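Putative peptidase (PDB 4L8K) is probably a peptidase of family S41, expected to cleave peptide bonds, though its substrate is not established. Local coordinates at residues F28-W33 against E63-H68; K105-M110 against E134-Y139; R176-Y181 against L271-Q276; P212-T217 against G308-K313. All coordinates share one frame; numbering follows the deposited sequence.

Interaction 1 (F28-W33 against E63-H68). With PO4 (phosphate ion), chain E.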
loop_
_atom_site.group_PDB
_atom_site.type_symbol
_atom_site.label_atom_id
_atom_site.label_comp_id
_atom_site.label_asym_id
_atom_site.label_seq_id
_atom_site.Cartn_x
_atom_site.Cartn_y
_atom_site.Cartn_z
ATOM N N PHE A 28 1.159 -2.533 19.102
ATOM C CA PHE A 28 1.276 -1.187 18.549
ATOM C C PHE A 28 0.026 -0.347 18.779
ATOM O O PHE A 28 -0.087 0.724 18.194
ATOM C CB PHE A 28 1.590 -1.268 17.036
ATOM C CG PHE A 28 2.763 -2.179 16.735
ATOM C CD1 PHE A 28 2.572 -3.541 16.532
ATOM C CD2 PHE A 28 4.058 -1.682 16.695
ATOM C CE1 PHE A 28 3.651 -4.391 16.312
ATOM C CE2 PHE A 28 5.142 -2.534 16.471
ATOM C CZ PHE A 28 4.931 -3.881 16.277
ATOM N N LYS A 29 -0.881 -0.795 19.661
ATOM C CA LYS A 29 -2.142 -0.101 19.946
ATOM C C LYS A 29 -2.232 0.364 21.407
ATOM O O LYS A 29 -1.822 -0.362 22.311
ATOM C CB LYS A 29 -3.351 -1.006 19.605
ATOM C CG LYS A 29 -3.334 -1.605 18.185
ATOM C CD LYS A 29 -3.219 -0.532 17.085
ATOM C CE LYS A 29 -3.142 -1.099 15.699
ATOM N NZ LYS A 29 -3.484 -0.075 14.680
ATOM N N ASP A 30 -2.790 1.566 21.629
ATOM C CA ASP A 30 -2.958 2.167 22.947
ATOM C C ASP A 30 -3.990 1.437 23.811
ATOM O O ASP A 30 -3.978 1.632 25.023
ATOM C CB ASP A 30 -3.319 3.673 22.869
ATOM C CG ASP A 30 -4.292 4.123 21.790
ATOM O OD1 ASP A 30 -5.446 3.627 21.782
ATOM O OD2 ASP A 30 -3.947 5.063 21.038
ATOM N N VAL A 31 -4.889 0.635 23.216
ATOM C CA VAL A 31 -5.895 -0.104 23.988
ATOM C C VAL A 31 -5.378 -1.487 24.388
ATOM O O VAL A 31 -4.467 -2.031 23.755
ATOM C CB VAL A 31 -7.289 -0.234 23.298
ATOM C CG1 VAL A 31 -7.996 1.112 23.191
ATOM C CG2 VAL A 31 -7.207 -0.934 21.941
ATOM N N ASP A 32 -5.999 -2.040 25.442
ATOM C CA ASP A 32 -5.829 -3.388 25.966
ATOM C C ASP A 32 -7.096 -4.146 25.562
ATOM O O ASP A 32 -8.206 -3.704 25.891
ATOM C CB ASP A 32 -5.615 -3.359 27.497
ATOM C CG ASP A 32 -5.354 -4.693 28.207
ATOM O OD1 ASP A 32 -5.679 -5.761 27.630
ATOM O OD2 ASP A 32 -4.888 -4.667 29.370
ATOM N N TRP A 33 -6.933 -5.264 24.827
ATOM C CA TRP A 33 -8.041 -6.056 24.301
ATOM C C TRP A 33 -8.882 -6.718 25.406
ATOM O O TRP A 33 -10.065 -6.973 25.178
ATOM C CB TRP A 33 -7.548 -7.087 23.273
ATOM C CG TRP A 33 -8.621 -7.565 22.333
ATOM C CD1 TRP A 33 -8.994 -8.860 22.113
ATOM C CD2 TRP A 33 -9.436 -6.758 21.464
ATOM N NE1 TRP A 33 -9.994 -8.915 21.169
ATOM C CE2 TRP A 33 -10.290 -7.637 20.754
ATOM C CE3 TRP A 33 -9.503 -5.375 21.185
ATOM C CZ2 TRP A 33 -11.243 -7.176 19.832
ATOM C CZ3 TRP A 33 -10.413 -4.923 20.240
ATOM C CH2 TRP A 33 -11.274 -5.817 19.578
ATOM N N GLU A 63 -11.637 0.235 17.937
ATOM C CA GLU A 63 -10.775 0.449 19.116
ATOM C C GLU A 63 -9.287 0.276 18.769
ATOM O O GLU A 63 -8.447 0.927 19.383
ATOM C CB GLU A 63 -11.151 -0.495 20.271
ATOM C CG GLU A 63 -12.532 -0.227 20.869
ATOM C CD GLU A 63 -12.645 0.891 21.890
ATOM O OE1 GLU A 63 -11.615 1.261 22.507
ATOM O OE2 GLU A 63 -13.787 1.348 22.124
ATOM N N VAL A 64 -8.963 -0.579 17.779
ATOM C CA VAL A 64 -7.575 -0.789 17.355
ATOM C C VAL A 64 -7.168 0.235 16.272
ATOM O O VAL A 64 -6.045 0.166 15.807
ATOM C CB VAL A 64 -7.217 -2.248 16.932
ATOM C CG1 VAL A 64 -7.410 -3.218 18.094
ATOM C CG2 VAL A 64 -7.976 -2.703 15.683
ATOM N N LYS A 65 -8.061 1.179 15.877
ATOM C CA LYS A 65 -7.767 2.264 14.919
ATOM C C LYS A 65 -6.968 1.769 13.714
ATOM O O LYS A 65 -5.868 2.263 13.431
ATOM C CB LYS A 65 -7.005 3.396 15.640
ATOM C CG LYS A 65 -7.817 4.020 16.769
ATOM C CD LYS A 65 -6.964 5.001 17.542
ATOM C CE LYS A 65 -7.660 5.582 18.751
ATOM N NZ LYS A 65 -8.866 6.374 18.386
ATOM N N ASP A 66 -7.537 0.769 13.009
ATOM C CA ASP A 66 -6.883 0.097 11.904
ATOM C C ASP A 66 -7.710 0.204 10.604
ATOM O O ASP A 66 -8.816 -0.354 10.509
ATOM C CB ASP A 66 -6.652 -1.372 12.306
ATOM C CG ASP A 66 -5.940 -2.213 11.282
ATOM O OD1 ASP A 66 -5.556 -1.666 10.224
ATOM O OD2 ASP A 66 -5.758 -3.414 11.534
ATOM N N GLY A 67 -7.112 0.852 9.593
ATOM C CA GLY A 67 -7.738 1.044 8.287
ATOM C C GLY A 67 -7.872 -0.250 7.521
ATOM O O GLY A 67 -8.608 -0.316 6.542
ATOM N N HIS A 68 -7.181 -1.297 7.977
ATOM C CA HIS A 68 -7.191 -2.608 7.327
ATOM C C HIS A 68 -8.177 -3.570 7.973
ATOM O O HIS A 68 -8.340 -4.657 7.453
ATOM C CB HIS A 68 -5.756 -3.198 7.266
ATOM C CG HIS A 68 -4.910 -2.384 6.333
ATOM N ND1 HIS A 68 -5.002 -2.548 4.956
ATOM C CD2 HIS A 68 -4.167 -1.278 6.584
ATOM C CE1 HIS A 68 -4.246 -1.593 4.422
ATOM N NE2 HIS A 68 -3.715 -0.811 5.357
HETATM P P PO4 E . -4.311 -6.142 3.740
HETATM O O1 PO4 E . -3.805 -7.061 4.837
HETATM O O2 PO4 E . -3.117 -5.286 3.209
HETATM O O3 PO4 E . -4.911 -7.002 2.597
HETATM O O4 PO4 E . -5.379 -5.193 4.330
HETATM O O HOH W 1 -5.715 1.769 19.701
#
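Lys29 makes the polar link by reaching over to the backbone of Val64: its NZ donates to Val64 O at 2.8 Å, almost straight down the C=O bond (178°). A bend at chi2 (-56°) brings CD to 3.2 Å from that same Val64 O, while CG lies beside Val64 CB. The Asp66 carboxylate is near but not touching, and would probably favour the charged ammonium. An alanine here would probably leave Val64 O without its ammonium donor and open a gap beside Val64 CB.

A water provides the second polar link, donating to Asp30 OD1 at 2.8 Å and to Glu63 O at 2.9 Å. Van der Waals contacts follow. Val31 sets CG2 3.4 Å from Glu63 O and CG1 against Glu63 OE1, in a carboxylate already held by Arg39 and Tyr40. Trp33, stacked on Trp16, meets Val64 CG1 through CZ3 at 4.1 Å.

Asp66 OD1 accepts from His68 N in an Asx turn, and His68 ND1 donates to phosphate O4 at 2.7 Å. The loop thus leads from the helical N-terminal region to a site where Ser223, Ser249, Gly250, Arg264 and Ser266 also bind the phosphate, probably from the crystallisation liquor.

Interaction 2 (K105-M110 against E134-Y139)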
loop_
_atom_site.group_PDB
_atom_site.type_symbol
_atom_site.label_atom_id
_atom_site.label_comp_id
_atom_site.label_asym_id
_atom_site.label_seq_id
_atom_site.Cartn_x
_atom_site.Cartn_y
_atom_site.Cartn_z
ATOM N N LYS A 105 0.348 6.520 -23.837
ATOM C CA LYS A 105 0.338 5.149 -24.331
ATOM C C LYS A 105 -0.244 4.221 -23.286
ATOM O O LYS A 105 -0.132 4.506 -22.094
ATOM C CB LYS A 105 1.766 4.705 -24.703
ATOM C CG LYS A 105 2.637 5.731 -25.444
ATOM C CD LYS A 105 2.229 5.871 -26.870
ATOM C CE LYS A 105 3.287 6.622 -27.629
ATOM N NZ LYS A 105 2.836 6.936 -29.008
ATOM N N ILE A 106 -0.864 3.098 -23.730
ATOM C CA ILE A 106 -1.476 2.093 -22.844
ATOM C C ILE A 106 -0.785 0.738 -23.058
ATOM O O ILE A 106 -0.842 0.197 -24.148
ATOM C CB ILE A 106 -3.021 1.993 -23.039
ATOM C CG1 ILE A 106 -3.704 3.309 -22.639
ATOM C CG2 ILE A 106 -3.593 0.786 -22.249
ATOM C CD1 ILE A 106 -5.175 3.461 -23.129
ATOM N N ALA A 107 -0.134 0.210 -22.014
ATOM C CA ALA A 107 0.545 -1.097 -22.056
ATOM C C ALA A 107 0.088 -1.894 -20.824
ATOM O O ALA A 107 0.618 -1.705 -19.712
ATOM C CB ALA A 107 2.059 -0.914 -22.067
ATOM N N GLY A 108 -0.948 -2.711 -21.022
ATOM C CA GLY A 108 -1.580 -3.461 -19.946
ATOM C C GLY A 108 -2.238 -2.479 -18.997
ATOM O O GLY A 108 -2.930 -1.565 -19.442
ATOM N N GLY A 109 -1.947 -2.609 -17.704
ATOM C CA GLY A 109 -2.470 -1.725 -16.671
ATOM C C GLY A 109 -1.705 -0.419 -16.524
ATOM O O GLY A 109 -2.015 0.373 -15.640
HETATM N N MSE A 110 -0.709 -0.160 -17.385
HETATM C CA MSE A 110 0.087 1.080 -17.347
HETATM C C MSE A 110 -0.349 2.116 -18.379
HETATM O O MSE A 110 -0.639 1.785 -19.540
HETATM C CB MSE A 110 1.585 0.812 -17.596
HETATM C CG MSE A 110 2.262 0.011 -16.507
HETATM SE SE MSE A 110 4.156 -0.346 -16.954
HETATM C CE MSE A 110 3.975 -1.165 -18.763
ATOM N N GLU A 134 5.403 -9.049 -19.741
ATOM C CA GLU A 134 6.842 -8.849 -19.941
ATOM C C GLU A 134 7.114 -7.946 -21.149
ATOM O O GLU A 134 8.024 -7.121 -21.093
ATOM C CB GLU A 134 7.596 -10.193 -20.110
ATOM C CG GLU A 134 7.431 -11.187 -18.967
ATOM C CD GLU A 134 8.065 -10.872 -17.620
ATOM O OE1 GLU A 134 8.641 -9.770 -17.433
ATOM O OE2 GLU A 134 7.961 -11.745 -16.729
ATOM N N ASN A 135 6.316 -8.098 -22.233
ATOM C CA ASN A 135 6.435 -7.283 -23.450
ATOM C C ASN A 135 5.989 -5.854 -23.161
ATOM O O ASN A 135 6.690 -4.930 -23.549
ATOM C CB ASN A 135 5.661 -7.895 -24.627
ATOM C CG ASN A 135 6.242 -9.193 -25.144
ATOM O OD1 ASN A 135 7.416 -9.481 -25.032
ATOM N ND2 ASN A 135 5.437 -10.000 -25.760
ATOM N N ASN A 136 4.887 -5.674 -22.409
ATOM C CA ASN A 136 4.404 -4.355 -21.971
ATOM C C ASN A 136 5.537 -3.547 -21.335
ATOM O O ASN A 136 5.779 -2.389 -21.714
ATOM C CB ASN A 136 3.266 -4.499 -20.937
ATOM C CG ASN A 136 1.970 -5.023 -21.431
ATOM O OD1 ASN A 136 1.226 -5.622 -20.653
ATOM N ND2 ASN A 136 1.624 -4.759 -22.705
ATOM N N LEU A 137 6.253 -4.188 -20.375
ATOM C CA LEU A 137 7.374 -3.571 -19.671
ATOM C C LEU A 137 8.530 -3.264 -20.623
ATOM O O LEU A 137 9.034 -2.145 -20.590
ATOM C CB LEU A 137 7.847 -4.441 -18.486
ATOM C CG LEU A 137 6.915 -4.453 -17.275
ATOM C CD1 LEU A 137 7.138 -5.703 -16.417
ATOM C CD2 LEU A 137 7.006 -3.141 -16.453
ATOM N N ASP A 138 8.919 -4.224 -21.490
ATOM C CA ASP A 138 10.004 -4.018 -22.458
ATOM C C ASP A 138 9.716 -2.853 -23.410
ATOM O O ASP A 138 10.623 -2.064 -23.683
ATOM C CB ASP A 138 10.271 -5.295 -23.272
ATOM C CG ASP A 138 11.051 -6.368 -22.529
ATOM O OD1 ASP A 138 11.476 -6.108 -21.379
ATOM O OD2 ASP A 138 11.226 -7.470 -23.094
ATOM N N TYR A 139 8.461 -2.727 -23.878
ATOM C CA TYR A 139 8.033 -1.657 -24.788
ATOM C C TYR A 139 8.020 -0.281 -24.110
ATOM O O TYR A 139 8.429 0.708 -24.729
ATOM C CB TYR A 139 6.668 -1.969 -25.401
ATOM C CG TYR A 139 6.808 -2.841 -26.629
ATOM C CD1 TYR A 139 7.375 -2.342 -27.804
ATOM C CD2 TYR A 139 6.416 -4.176 -26.613
ATOM C CE1 TYR A 139 7.561 -3.153 -28.923
ATOM C CE2 TYR A 139 6.575 -4.991 -27.738
ATOM C CZ TYR A 139 7.146 -4.471 -28.889
ATOM O OH TYR A 139 7.286 -5.239 -30.009
#
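Asn136 lays its carboxamide flat over the peptide joining Ala107 to Gly108, the two planes nearly parallel. Its CG is 3.7 Å from Ala107 C, its OD1 is 3.6 Å from Gly108 CA, and ND2 lies over the same peptide, close to Gly108 N. A chi1 of -69° sets CG anti to the carbonyl carbon, over the hairpin turn; OD1 accepts a hydrogen bond from Gly133 N, just ahead of the helix. An alanine at this position would probably leave Gly133 N without its acceptor and uncover the face of the Ala107-Gly108 peptide.

Ala107 points its methyl at the helix, with CB 3.9 Å from Asn136 CB. Met110, a selenomethionine, comes in next to it. Its chain bends at chi3 (-53°), which carries CE to 3.7 Å from Asn136 O. SE meets Leu137 CD2 at 4.0 Å, the two side chains crossing at about a right angle, and Val123, Tyr125, Val132 and Met140 pack around Met110.

Gly108 sits at positive phi in a type II' turn closed by paired backbone bonds between Ala107 and Met110. A CB there would run into Asn136 OD1, and its absence lets the turn sit close against the carboxamide.

A backbone bond between Gly109 and Gly131 ties the turn of this edge hairpin to the loop before the helix. No hydrogen bond or ion pair joins 105-110 to 134-139, so between them the fit rests on shape and dispersion, while bonds made on each side separately fix the turn and the carboxamide.

Interaction 3 (R176-Y181 against L271-Q276)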
loop_
_atom_site.group_PDB
_atom_site.type_symbol
_atom_site.label_atom_id
_atom_site.label_comp_id
_atom_site.label_asym_id
_atom_site.label_seq_id
_atom_site.Cartn_x
_atom_site.Cartn_y
_atom_site.Cartn_z
ATOM N N ARG A 176 20.271 -10.440 -7.047
ATOM C CA ARG A 176 19.347 -11.040 -6.084
ATOM C C ARG A 176 19.510 -10.304 -4.745
ATOM O O ARG A 176 20.632 -9.982 -4.359
ATOM C CB ARG A 176 19.621 -12.562 -5.956
ATOM C CG ARG A 176 18.695 -13.309 -4.969
ATOM C CD ARG A 176 18.857 -14.802 -5.150
ATOM N NE ARG A 176 18.253 -15.604 -4.081
ATOM C CZ ARG A 176 16.991 -16.032 -4.073
ATOM N NH1 ARG A 176 16.156 -15.689 -5.053
ATOM N NH2 ARG A 176 16.541 -16.768 -3.068
ATOM N N ILE A 177 18.396 -9.960 -4.095
ATOM C CA ILE A 177 18.417 -9.217 -2.829
ATOM C C ILE A 177 17.387 -9.741 -1.859
ATOM O O ILE A 177 16.363 -10.294 -2.266
ATOM C CB ILE A 177 18.156 -7.680 -3.040
ATOM C CG1 ILE A 177 16.797 -7.395 -3.755
ATOM C CG2 ILE A 177 19.345 -6.968 -3.684
ATOM C CD1 ILE A 177 16.065 -6.040 -3.338
ATOM N N LEU A 178 17.641 -9.493 -0.569
ATOM C CA LEU A 178 16.708 -9.714 0.511
ATOM C C LEU A 178 15.721 -8.551 0.433
ATOM O O LEU A 178 16.170 -7.412 0.390
ATOM C CB LEU A 178 17.489 -9.747 1.851
ATOM C CG LEU A 178 16.636 -9.777 3.135
ATOM C CD1 LEU A 178 15.931 -11.108 3.294
ATOM C CD2 LEU A 178 17.482 -9.447 4.357
ATOM N N THR A 179 14.399 -8.816 0.355
ATOM C CA THR A 179 13.391 -7.745 0.231
ATOM C C THR A 179 12.761 -7.399 1.580
ATOM O O THR A 179 12.199 -6.319 1.760
ATOM C CB THR A 179 12.300 -8.123 -0.791
ATOM O OG1 THR A 179 11.494 -9.188 -0.280
ATOM C CG2 THR A 179 12.865 -8.468 -2.156
ATOM N N GLY A 180 12.876 -8.327 2.515
ATOM C CA GLY A 180 12.329 -8.193 3.850
ATOM C C GLY A 180 11.995 -9.548 4.407
ATOM O O GLY A 180 12.579 -10.561 3.990
ATOM N N TYR A 181 11.069 -9.560 5.374
ATOM C CA TYR A 181 10.671 -10.759 6.100
ATOM C C TYR A 181 9.174 -10.848 6.286
ATOM O O TYR A 181 8.476 -9.824 6.290
ATOM C CB TYR A 181 11.323 -10.777 7.514
ATOM C CG TYR A 181 12.835 -10.701 7.529
ATOM C CD1 TYR A 181 13.491 -9.475 7.521
ATOM C CD2 TYR A 181 13.614 -11.856 7.652
ATOM C CE1 TYR A 181 14.885 -9.397 7.531
ATOM C CE2 TYR A 181 15.010 -11.788 7.690
ATOM C CZ TYR A 181 15.639 -10.554 7.621
ATOM O OH TYR A 181 17.006 -10.471 7.674
ATOM N N LEU A 271 7.872 -7.371 7.467
ATOM C CA LEU A 271 8.959 -6.579 8.006
ATOM C C LEU A 271 9.916 -6.156 6.916
ATOM O O LEU A 271 10.126 -6.892 5.951
ATOM C CB LEU A 271 9.731 -7.353 9.108
ATOM C CG LEU A 271 8.914 -8.146 10.138
ATOM C CD1 LEU A 271 9.804 -8.985 10.996
ATOM C CD2 LEU A 271 8.063 -7.230 10.993
ATOM N N ASP A 272 10.551 -4.988 7.097
ATOM C CA ASP A 272 11.560 -4.534 6.158
ATOM C C ASP A 272 12.912 -5.270 6.451
ATOM O O ASP A 272 12.958 -6.143 7.320
ATOM C CB ASP A 272 11.693 -2.990 6.190
ATOM C CG ASP A 272 12.103 -2.355 7.511
ATOM O OD1 ASP A 272 12.746 -3.051 8.344
ATOM O OD2 ASP A 272 11.839 -1.150 7.687
ATOM N N VAL A 273 14.002 -4.917 5.737
ATOM C CA VAL A 273 15.313 -5.552 5.910
ATOM C C VAL A 273 15.914 -5.270 7.326
ATOM O O VAL A 273 16.829 -5.971 7.747
ATOM C CB VAL A 273 16.320 -5.193 4.787
ATOM C CG1 VAL A 273 15.863 -5.769 3.449
ATOM C CG2 VAL A 273 16.557 -3.672 4.693
ATOM N N ASN A 274 15.384 -4.279 8.050
ATOM C CA ASN A 274 15.840 -3.955 9.414
ATOM C C ASN A 274 14.886 -4.576 10.450
ATOM O O ASN A 274 14.971 -4.247 11.637
ATOM C CB ASN A 274 15.956 -2.431 9.622
ATOM C CG ASN A 274 16.781 -1.753 8.565
ATOM O OD1 ASN A 274 17.902 -2.159 8.243
ATOM N ND2 ASN A 274 16.212 -0.734 7.962
ATOM N N LYS A 275 13.986 -5.487 9.976
ATOM C CA LYS A 275 13.001 -6.225 10.758
ATOM C C LYS A 275 11.969 -5.270 11.424
ATOM O O LYS A 275 11.384 -5.592 12.463
ATOM C CB LYS A 275 13.690 -7.147 11.779
ATOM C CG LYS A 275 14.358 -8.336 11.101
ATOM C CD LYS A 275 15.138 -9.198 12.062
ATOM C CE LYS A 275 15.804 -10.330 11.321
ATOM N NZ LYS A 275 16.666 -11.145 12.212
ATOM N N GLN A 276 11.713 -4.119 10.777
ATOM C CA GLN A 276 10.717 -3.143 11.238
ATOM C C GLN A 276 9.409 -3.331 10.470
ATOM O O GLN A 276 9.423 -3.608 9.267
ATOM C CB GLN A 276 11.232 -1.693 11.114
ATOM C CG GLN A 276 12.591 -1.437 11.806
ATOM C CD GLN A 276 12.668 -1.795 13.298
ATOM O OE1 GLN A 276 11.731 -1.649 14.094
ATOM N NE2 GLN A 276 13.759 -2.414 13.667
HETATM O O HOH W 2 12.559 -4.059 3.212
HETATM O O HOH W 3 18.099 -8.112 7.476
#
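Tyr181 and Leu271 form an antiparallel hydrogen-bonded pair through their backbones: Tyr181 N donates to Leu271 O at 2.9 Å and Leu271 N to Tyr181 O at 2.8 Å. Gly180 adds a CA-H...O contact, its CA 3.3 Å from Leu271 O; a side chain there would strike that same carbonyl.

Inside the loop, Asp272 OD1 is gripped by two backbone donors, Asn274 N and Gln276 N, arriving from opposite faces of the carboxylate. The first makes an Asx turn, which overlaps a type I turn from Asp272 to Lys275.

Water supports the join at two points, one molecule bridging Tyr181 OH and Val273 O, the other donating to Thr179 O and accepting weakly from Val273 N.

The Tyr181 ring supplies the CH-pi contact. Lys275 runs extended (chi3 -178°) and places CE 4.0 Å from the ring centroid, over one face and offset toward the rim. Asp272 O lies at the ring's edge, 3.4 Å from Tyr181 CD1.

The apolar part is Val273 CG1 against Leu178 CG at 4.1 Å, the side chains sliding past each other.

The arrangement is that of a short edge strand, 270-271, added to strand 177-182, whose other side pairs with 197-201 in a small antiparallel sheet.

Interaction 4 (P212-T217 against G308-K313)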
loop_
_atom_site.group_PDB
_atom_site.type_symbol
_atom_site.label_atom_id
_atom_site.label_comp_id
_atom_site.label_asym_id
_atom_site.label_seq_id
_atom_site.Cartn_x
_atom_site.Cartn_y
_atom_site.Cartn_z
ATOM N N PRO A 212 18.141 6.660 -12.709
ATOM C CA PRO A 212 17.315 7.154 -11.586
ATOM C C PRO A 212 15.802 6.931 -11.769
ATOM O O PRO A 212 15.273 6.971 -12.891
ATOM C CB PRO A 212 17.656 8.640 -11.539
ATOM C CG PRO A 212 19.055 8.724 -12.096
ATOM C CD PRO A 212 19.062 7.714 -13.202
ATOM N N VAL A 213 15.118 6.621 -10.650
ATOM C CA VAL A 213 13.670 6.378 -10.594
ATOM C C VAL A 213 13.081 7.140 -9.434
ATOM O O VAL A 213 13.593 7.035 -8.305
ATOM C CB VAL A 213 13.303 4.848 -10.456
ATOM C CG1 VAL A 213 11.792 4.610 -10.353
ATOM C CG2 VAL A 213 13.873 4.023 -11.587
ATOM N N ILE A 214 11.952 7.826 -9.675
ATOM C CA ILE A 214 11.181 8.430 -8.597
ATOM C C ILE A 214 9.874 7.650 -8.488
ATOM O O ILE A 214 9.118 7.613 -9.448
ATOM C CB ILE A 214 10.926 9.967 -8.676
ATOM C CG1 ILE A 214 12.202 10.787 -9.099
ATOM C CG2 ILE A 214 10.296 10.468 -7.372
ATOM C CD1 ILE A 214 13.405 10.746 -8.170
ATOM N N VAL A 215 9.629 7.006 -7.343
ATOM C CA VAL A 215 8.382 6.278 -7.070
ATOM C C VAL A 215 7.467 7.255 -6.318
ATOM O O VAL A 215 7.883 7.833 -5.314
ATOM C CB VAL A 215 8.583 4.915 -6.324
ATOM C CG1 VAL A 215 7.239 4.288 -5.910
ATOM C CG2 VAL A 215 9.387 3.929 -7.176
ATOM N N LEU A 216 6.258 7.497 -6.843
ATOM C CA LEU A 216 5.318 8.431 -6.214
ATOM C C LEU A 216 4.304 7.679 -5.386
ATOM O O LEU A 216 3.705 6.720 -5.869
ATOM C CB LEU A 216 4.595 9.328 -7.251
ATOM C CG LEU A 216 5.438 10.118 -8.275
ATOM C CD1 LEU A 216 4.568 11.151 -8.976
ATOM C CD2 LEU A 216 6.641 10.856 -7.619
ATOM N N THR A 217 4.145 8.073 -4.112
ATOM C CA THR A 217 3.224 7.412 -3.191
ATOM C C THR A 217 2.309 8.410 -2.464
ATOM O O THR A 217 2.640 9.590 -2.329
ATOM C CB THR A 217 4.002 6.565 -2.129
ATOM O OG1 THR A 217 4.800 7.413 -1.320
ATOM C CG2 THR A 217 4.876 5.497 -2.738
ATOM N N GLY A 308 11.859 17.985 -11.342
ATOM C CA GLY A 308 12.962 18.836 -10.894
ATOM C C GLY A 308 14.175 18.048 -10.409
ATOM O O GLY A 308 15.313 18.287 -10.827
ATOM N N LEU A 309 13.922 17.062 -9.560
ATOM C CA LEU A 309 14.962 16.194 -9.009
ATOM C C LEU A 309 15.696 15.390 -10.093
ATOM O O LEU A 309 16.914 15.371 -10.087
ATOM C CB LEU A 309 14.374 15.261 -7.955
ATOM C CG LEU A 309 15.365 14.455 -7.135
ATOM C CD1 LEU A 309 16.438 15.367 -6.464
ATOM C CD2 LEU A 309 14.623 13.656 -6.088
ATOM N N LEU A 310 14.961 14.759 -11.017
ATOM C CA LEU A 310 15.539 13.974 -12.108
ATOM C C LEU A 310 16.326 14.827 -13.121
ATOM O O LEU A 310 17.257 14.319 -13.746
ATOM C CB LEU A 310 14.450 13.197 -12.854
ATOM C CG LEU A 310 13.792 12.021 -12.126
ATOM C CD1 LEU A 310 12.622 11.490 -12.922
ATOM C CD2 LEU A 310 14.792 10.899 -11.849
ATOM N N LEU A 311 15.932 16.097 -13.308
ATOM C CA LEU A 311 16.594 17.026 -14.232
ATOM C C LEU A 311 17.789 17.709 -13.577
ATOM O O LEU A 311 18.613 18.288 -14.291
ATOM C CB LEU A 311 15.627 18.088 -14.775
ATOM C CG LEU A 311 14.563 17.596 -15.764
ATOM C CD1 LEU A 311 13.714 18.761 -16.234
ATOM C CD2 LEU A 311 15.174 16.803 -16.957
ATOM N N ALA A 312 17.879 17.663 -12.228
ATOM C CA ALA A 312 18.976 18.277 -11.487
ATOM C C ALA A 312 20.276 17.634 -11.950
ATOM O O ALA A 312 20.461 16.420 -11.831
ATOM C CB ALA A 312 18.759 18.137 -9.989
ATOM N N LYS A 313 21.067 18.436 -12.688
ATOM C CA LYS A 313 22.293 17.985 -13.351
ATOM C C LYS A 313 23.468 17.775 -12.388
ATOM O O LYS A 313 23.752 18.626 -11.535
ATOM C CB LYS A 313 22.701 18.925 -14.509
ATOM C CG LYS A 313 22.844 20.412 -14.163
ATOM C CD LYS A 313 22.784 21.291 -15.416
ATOM C CE LYS A 313 21.371 21.610 -15.863
ATOM N NZ LYS A 313 21.355 22.374 -17.134
#
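Ile214 and Leu310 meet because each turns CG1 or CG anti to its own carbonyl carbon. In Ile214 chi1 is -44°, which sends CG1 toward the helix, and chi2 of -63° then sets CD1 between Leu309 and Leu310.

The two main side chains, Ile214 and Leu310, slide past each other in opposite directions. Ile214 CG1 comes to 3.6 Å from Leu310 CG, and it also lies 3.8 Å from Leu310 CD2 and 3.9 Å from Leu310 CD1, resting against the whole fork of the leucine. Ile214 CD1 goes on to Leu309 CD2, also at 3.8 Å, where the side chains cross at about a right angle. Pro212 extends the contact past the start of the strand: its CB touches Leu310 CD2 at 3.7 Å, and that one methyl is shared between the proline and the isoleucine. Every side-chain pairing across the contact is apolar, and no hydrogen bond crosses it.

The helix finishes just beyond, with Ala312 leaving helical geometry, and Leu310 O accepts a hydrogen bond from Lys148 NZ.

Strand 213-217 runs parallel between strands 149-153 and 238-242 in the mixed sheet, and helix 301-311 packs across all three: Leu310 also touches Ile151, Leu309 touches Met241, and Ile214 reaches Ala306. Leu216, two residues along the strand, carries the same interface toward Ile302 and Ile303.

Overall arrangement
Interactions 2 and 4 both involve the mixed seven-stranded sheet: interaction 2 packs a helix on its edge hairpin, interaction 4 another on an inner strand, with centres about 21 Å apart. Interaction 1 belongs to the helical N-terminal region, about 40 Å from interaction 2 and 36 Å from interaction 4, centre to centre, across the middle of the chain. Interaction 3 lies nearer, its closest atoms about 7 Å from those of interaction 1, without touching. The bound phosphate, held by His68 together with residues such as Ser223 and Ser249, may mark a pocket, although the ion probably came from the crystallisation liquor. Interactions 3 and 4 alternate along the sequence, while the others follow in series.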